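Local coordinates for protein methionine gamma-lyase (Trichomonas vaginalis, PDB 1PFF) that belongs to the pyridoxal phosphate-dependent enzymes of the Cys/Met metabolism family, built on the aminotransferase-like fold and assembled from four chains, at residues Glu11-Cys16 and Asn130-Gly135; Ile100-Ala105 and Lys238-Met243. One frame throughout, in Å; residues are numbered along the deposited sequence.

Contact 1: residues Glu11-Cys16 and Asn130-Gly135; sequences EHAEAC and NPLDLG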
loop_
_atom_site.group_PDB
_atom_site.type_symbol
_atom_site.label_atom_id
_atom_site.label_comp_id
_atom_site.label_asym_id
_atom_site.label_seq_id
_atom_site.Cartn_x
_atom_site.Cartn_y
_atom_site.Cartn_z
ATOM N N GLU A 11 -17.894 19.548 4.580
ATOM C CA GLU A 11 -18.305 20.708 3.779
ATOM C C GLU A 11 -19.803 20.984 3.809
ATOM O O GLU A 11 -20.272 21.930 3.158
ATOM C CB GLU A 11 -17.821 20.584 2.318
ATOM C CG GLU A 11 -16.316 20.747 2.142
ATOM C CD GLU A 11 -15.836 22.201 2.200
ATOM O OE1 GLU A 11 -14.720 22.464 1.724
ATOM O OE2 GLU A 11 -16.550 23.093 2.714
ATOM N N HIS A 12 -20.537 20.180 4.587
ATOM C CA HIS A 12 -22.008 20.222 4.649
ATOM C C HIS A 12 -22.647 20.012 3.275
ATOM O O HIS A 12 -23.693 20.593 2.963
ATOM C CB HIS A 12 -22.530 21.513 5.299
ATOM C CG HIS A 12 -21.715 21.971 6.468
ATOM N ND1 HIS A 12 -21.239 23.258 6.581
ATOM C CD2 HIS A 12 -21.283 21.310 7.570
ATOM C CE1 HIS A 12 -20.561 23.377 7.709
ATOM N NE2 HIS A 12 -20.563 22.206 8.322
ATOM N N ALA A 13 -22.017 19.154 2.482
ATOM C CA ALA A 13 -22.490 18.818 1.141
ATOM C C ALA A 13 -23.399 17.590 1.177
ATOM O O ALA A 13 -23.320 16.774 2.100
ATOM C CB ALA A 13 -21.310 18.554 0.250
ATOM N N GLU A 14 -24.247 17.451 0.157
ATOM C CA GLU A 14 -25.033 16.231 -0.038
ATOM C C GLU A 14 -24.142 15.069 -0.465
ATOM O O GLU A 14 -24.355 13.924 -0.064
ATOM C CB GLU A 14 -26.104 16.446 -1.112
ATOM C CG GLU A 14 -27.157 17.471 -0.744
ATOM C CD GLU A 14 -28.279 17.581 -1.762
ATOM O OE1 GLU A 14 -28.423 16.696 -2.654
ATOM O OE2 GLU A 14 -29.037 18.567 -1.651
ATOM N N ALA A 15 -23.142 15.367 -1.287
ATOM C CA ALA A 15 -22.305 14.318 -1.873
ATOM C C ALA A 15 -20.907 14.823 -2.221
ATOM O O ALA A 15 -20.656 16.032 -2.302
ATOM C CB ALA A 15 -22.993 13.719 -3.126
ATOM N N CYS A 16 -19.996 13.884 -2.436
ATOM C CA CYS A 16 -18.643 14.230 -2.819
ATOM C C CYS A 16 -18.090 13.194 -3.792
ATOM O O CYS A 16 -18.466 12.020 -3.745
ATOM C CB CYS A 16 -17.773 14.357 -1.571
ATOM S SG CYS A 16 -16.003 14.343 -1.858
ATOM N N ASN A 130 -16.667 27.154 4.729
ATOM C CA ASN A 130 -17.591 26.243 4.057
ATOM C C ASN A 130 -18.389 26.994 3.001
ATOM O O ASN A 130 -19.492 27.458 3.282
ATOM C CB ASN A 130 -18.512 25.572 5.081
ATOM C CG ASN A 130 -17.731 24.812 6.143
ATOM O OD1 ASN A 130 -17.828 25.106 7.346
ATOM N ND2 ASN A 130 -16.929 23.853 5.701
ATOM N N PRO A 131 -17.832 27.133 1.792
ATOM C CA PRO A 131 -18.462 27.967 0.758
ATOM C C PRO A 131 -19.894 27.551 0.425
ATOM O O PRO A 131 -20.699 28.422 0.068
ATOM C CB PRO A 131 -17.534 27.796 -0.463
ATOM C CG PRO A 131 -16.194 27.404 0.143
ATOM C CD PRO A 131 -16.576 26.515 1.315
ATOM N N LEU A 132 -20.214 26.263 0.558
ATOM C CA LEU A 132 -21.572 25.778 0.273
ATOM C C LEU A 132 -22.618 26.446 1.173
ATOM O O LEU A 132 -23.736 26.707 0.736
ATOM C CB LEU A 132 -21.665 24.247 0.383
ATOM C CG LEU A 132 -20.799 23.409 -0.570
ATOM C CD1 LEU A 132 -21.094 21.933 -0.330
ATOM C CD2 LEU A 132 -21.019 23.766 -2.042
ATOM N N ASP A 133 -22.224 26.741 2.415
ATOM C CA ASP A 133 -23.076 27.421 3.400
ATOM C C ASP A 133 -23.479 28.804 2.907
ATOM O O ASP A 133 -24.529 29.333 3.292
ATOM C CB ASP A 133 -22.322 27.605 4.720
ATOM C CG ASP A 133 -22.121 26.308 5.482
ATOM O OD1 ASP A 133 -21.814 25.264 4.874
ATOM O OD2 ASP A 133 -22.237 26.245 6.718
ATOM N N LEU A 134 -22.629 29.380 2.063
ATOM C CA LEU A 134 -22.849 30.712 1.530
ATOM C C LEU A 134 -23.476 30.717 0.132
ATOM O O LEU A 134 -23.513 31.760 -0.530
ATOM C CB LEU A 134 -21.534 31.495 1.536
ATOM C CG LEU A 134 -20.879 31.607 2.914
ATOM C CD1 LEU A 134 -19.504 32.273 2.770
ATOM C CD2 LEU A 134 -21.778 32.357 3.903
ATOM N N GLY A 135 -23.977 29.565 -0.312
ATOM C CA GLY A 135 -24.700 29.478 -1.568
ATOM C C GLY A 135 -23.917 29.021 -2.791
ATOM O O GLY A 135 -24.479 28.906 -3.875
HETATM O O HOH W 1 -18.961 24.059 2.056
#
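The carboxylate oxygen OE2 of E11 is gripped by two donors, the side-chain amide of N130 and a bridging water. N130 ND2 gives it a nearly straight bond, 3.1 Å to E11 OE2 with 172° at the hydrogen. OE2 lies in the plane of that amide, whereas ND2 stands well above the carboxylate plane, the two flat groups being turned 83° apart. The water donates to E11 OE2 and to E11 O and accepts from L132 N, tying the end of helix 2-11 to the 3-10 turn 131-133. Each polar end has a further partner: E11 OE1 receives H141 NE2 and N121 ND2, and N130 ND2 also donates to P126 O. The bend of the E11 chain at chi2 (-78°) folds the carboxylate back toward N130.

On the outer side H12 meets D133. H12 ND1 donates to D133 OD1 at 2.7 Å, in the ring plane and on the syn lone pair, so the bond fixes the turn of the imidazole. A negative D133 would favour a protonated ring. N130 OD1 comes obliquely to the same ring, 3.3 Å from H12 CE1. Methyl CD1 of L132 completes the contact on the apolar side, 3.4 Å from A13 CB, and also touches E11 O.

H12, with its positive phi and two hydrogen bonds back into the last helical turn, ends the helix in a Schellman motif. The contact is thus a helix C-terminus, leading into edge strand 15-19, pinned by side chains and water to the 3-10 turn that precedes strand 138-142 of the same seven-stranded sheet.

Contact 2: residues Ile100-Ala105 and Lys238-Met243; sequences IDIEDA and KKQMKM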
loop_
_atom_site.group_PDB
_atom_site.type_symbol
_atom_site.label_atom_id
_atom_site.label_comp_id
_atom_site.label_asym_id
_atom_site.label_seq_id
_atom_site.Cartn_x
_atom_site.Cartn_y
_atom_site.Cartn_z
ATOM N N ILE A 100 -11.842 37.148 -1.801
ATOM C CA ILE A 100 -13.094 37.378 -2.521
ATOM C C ILE A 100 -14.278 37.071 -1.602
ATOM O O ILE A 100 -14.324 36.005 -0.965
ATOM C CB ILE A 100 -13.143 36.533 -3.820
ATOM C CG1 ILE A 100 -11.995 36.946 -4.752
ATOM C CG2 ILE A 100 -14.509 36.679 -4.520
ATOM C CD1 ILE A 100 -11.601 35.867 -5.803
ATOM N N ASP A 101 -15.225 38.010 -1.541
ATOM C CA ASP A 101 -16.432 37.839 -0.749
ATOM C C ASP A 101 -17.331 36.765 -1.378
ATOM O O ASP A 101 -17.992 37.007 -2.396
ATOM C CB ASP A 101 -17.164 39.184 -0.627
ATOM C CG ASP A 101 -18.288 39.147 0.382
ATOM O OD1 ASP A 101 -18.525 40.189 1.022
ATOM O OD2 ASP A 101 -19.003 38.144 0.592
ATOM N N ILE A 102 -17.341 35.577 -0.769
ATOM C CA ILE A 102 -18.067 34.425 -1.329
ATOM C C ILE A 102 -19.568 34.701 -1.407
ATOM O O ILE A 102 -20.183 34.533 -2.465
ATOM C CB ILE A 102 -17.787 33.126 -0.507
ATOM C CG1 ILE A 102 -16.298 32.735 -0.576
ATOM C CG2 ILE A 102 -18.676 31.985 -0.988
ATOM C CD1 ILE A 102 -15.892 31.666 0.467
ATOM N N GLU A 103 -20.156 35.115 -0.284
ATOM C CA GLU A 103 -21.588 35.403 -0.234
ATOM C C GLU A 103 -21.980 36.449 -1.296
ATOM O O GLU A 103 -22.994 36.295 -1.993
ATOM C CB GLU A 103 -21.999 35.852 1.176
ATOM C CG GLU A 103 -23.481 36.155 1.341
ATOM C CD GLU A 103 -23.969 36.025 2.779
ATOM O OE1 GLU A 103 -23.138 35.972 3.716
ATOM O OE2 GLU A 103 -25.202 35.973 2.977
ATOM N N ASP A 104 -21.160 37.489 -1.435
ATOM C CA ASP A 104 -21.441 38.548 -2.406
ATOM C C ASP A 104 -21.248 38.086 -3.846
ATOM O O ASP A 104 -22.006 38.491 -4.737
ATOM C CB ASP A 104 -20.595 39.798 -2.139
ATOM C CG ASP A 104 -20.959 40.939 -3.067
ATOM O OD1 ASP A 104 -22.062 41.498 -2.905
ATOM O OD2 ASP A 104 -20.233 41.310 -4.010
ATOM N N ALA A 105 -20.227 37.253 -4.078
ATOM C CA ALA A 105 -20.015 36.661 -5.392
ATOM C C ALA A 105 -21.230 35.838 -5.817
ATOM O O ALA A 105 -21.690 35.951 -6.954
ATOM C CB ALA A 105 -18.735 35.803 -5.418
ATOM N N LYS A 238 -12.692 37.886 7.767
ATOM C CA LYS A 238 -13.235 37.737 9.123
ATOM C C LYS A 238 -14.649 37.146 9.160
ATOM O O LYS A 238 -14.999 36.413 10.089
ATOM C CB LYS A 238 -13.239 39.098 9.836
ATOM C CG LYS A 238 -13.267 39.011 11.346
ATOM C CD LYS A 238 -13.770 40.304 12.015
ATOM C CE LYS A 238 -12.896 41.497 11.672
ATOM N NZ LYS A 238 -12.772 42.454 12.807
ATOM N N LYS A 239 -15.465 37.474 8.166
ATOM C CA LYS A 239 -16.826 36.959 8.142
ATOM C C LYS A 239 -16.975 35.569 7.511
ATOM O O LYS A 239 -17.961 34.888 7.790
ATOM C CB LYS A 239 -17.797 37.962 7.518
ATOM C CG LYS A 239 -17.592 38.249 6.059
ATOM C CD LYS A 239 -18.651 39.248 5.574
ATOM C CE LYS A 239 -18.714 39.279 4.070
ATOM N NZ LYS A 239 -19.644 40.338 3.596
ATOM N N GLN A 240 -15.996 35.145 6.704
ATOM C CA GLN A 240 -16.088 33.850 6.015
ATOM C C GLN A 240 -15.007 32.820 6.361
ATOM O O GLN A 240 -15.031 31.706 5.829
ATOM C CB GLN A 240 -16.188 34.034 4.483
ATOM C CG GLN A 240 -14.909 34.539 3.785
ATOM C CD GLN A 240 -15.136 34.948 2.326
ATOM O OE1 GLN A 240 -16.250 35.315 1.937
ATOM N NE2 GLN A 240 -14.079 34.887 1.522
ATOM N N MET A 241 -14.061 33.188 7.227
ATOM C CA MET A 241 -12.964 32.290 7.617
ATOM C C MET A 241 -12.875 32.205 9.145
ATOM O O MET A 241 -12.792 33.236 9.796
ATOM C CB MET A 241 -11.621 32.805 7.074
ATOM C CG MET A 241 -11.533 32.955 5.551
ATOM S SD MET A 241 -9.918 33.521 5.011
ATOM C CE MET A 241 -8.981 31.955 4.991
ATOM N N LYS A 242 -12.898 30.997 9.711
ATOM C CA LYS A 242 -12.782 30.836 11.170
ATOM C C LYS A 242 -11.393 31.231 11.667
ATOM O O LYS A 242 -11.243 31.705 12.795
ATOM C CB LYS A 242 -13.098 29.406 11.616
ATOM C CG LYS A 242 -14.484 28.937 11.232
ATOM C CD LYS A 242 -14.801 27.578 11.877
ATOM C CE LYS A 242 -16.035 26.938 11.259
ATOM N NZ LYS A 242 -17.179 27.884 11.204
ATOM N N MET A 243 -10.389 30.985 10.830
ATOM C CA MET A 243 -9.029 31.487 11.022
ATOM C C MET A 243 -8.529 31.871 9.632
ATOM O O MET A 243 -9.190 31.582 8.638
ATOM C CB MET A 243 -8.116 30.423 11.633
ATOM C CG MET A 243 -8.580 29.869 12.989
ATOM S SD MET A 243 -7.426 28.564 13.513
ATOM C CE MET A 243 -6.454 29.352 14.585
HETATM O O HOH W 2 -18.789 36.049 2.260
HETATM O O HOH W 3 -21.322 39.389 1.696
#
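Q240 reaches across to the backbone just before helix 102-109, from the last turn of helix 234-240. Its CB packs against L134 and carries CG between the backbone N and the carbonyl carbon (chi1 70°), and beyond CG the chain runs extended, bringing the amide to the peptides on both sides of D101. CD lies over the side chain of I102, 3.8 Å from I102 CG1. At the tip the two amide atoms divide the work. NE2 donates to I100 O at 2.7 Å, arriving 34° out of the carbonyl plane, while OE1 accepts from I102 N at 2.9 Å, in its own carbonyl plane and on a lone pair. OE1 also accepts a hydrogen bond from a water, which donates to D101 OD2 as well and accepts from E103 N.

Beside it the extended chain of K239 brings NZ to D101 OD1, a 2.8 Å salt bridge met on the syn side of the carboxylate. A second water accepts from K239 NZ and donates to D101 OD2. That same OD2 caps the helix, taking D104 N at 3.0 Å from above the carboxylate plane, so D101 serves as N-cap and ion-pair partner at once.

A buried primary amide thus pairs with a backbone C=O and N-H two residues apart, using one N-H and the carbonyl oxygen of the amide together, while the lysine's charge probably stabilises the carboxylate that caps the helix.

In the fold
Contacts 1 and 2 have centres 14 Å apart and alternate along the chain: 11-16, 100-105, 130-135, then 238-243. They meet chiefly where 130-135 packs on 100-105, and L134 also reaches Q240 of 238-243. L134 CD1 packs 3.8 Å from I102 CB, and L134 also touches E103. Contact 1 joins the segments leading into strands 15-19 and 138-142, which strand 156-160 separates in the large sheet; contact 2 lies at the start of helix 102-109, whose I102 and A105 pack on F89 of strand 84-90. Q240 O bonds T129 OG1, just before N130. Together the contacts join the N-terminal region and the later helix 234-240 to the loops and helix flanking one seven-stranded sheet.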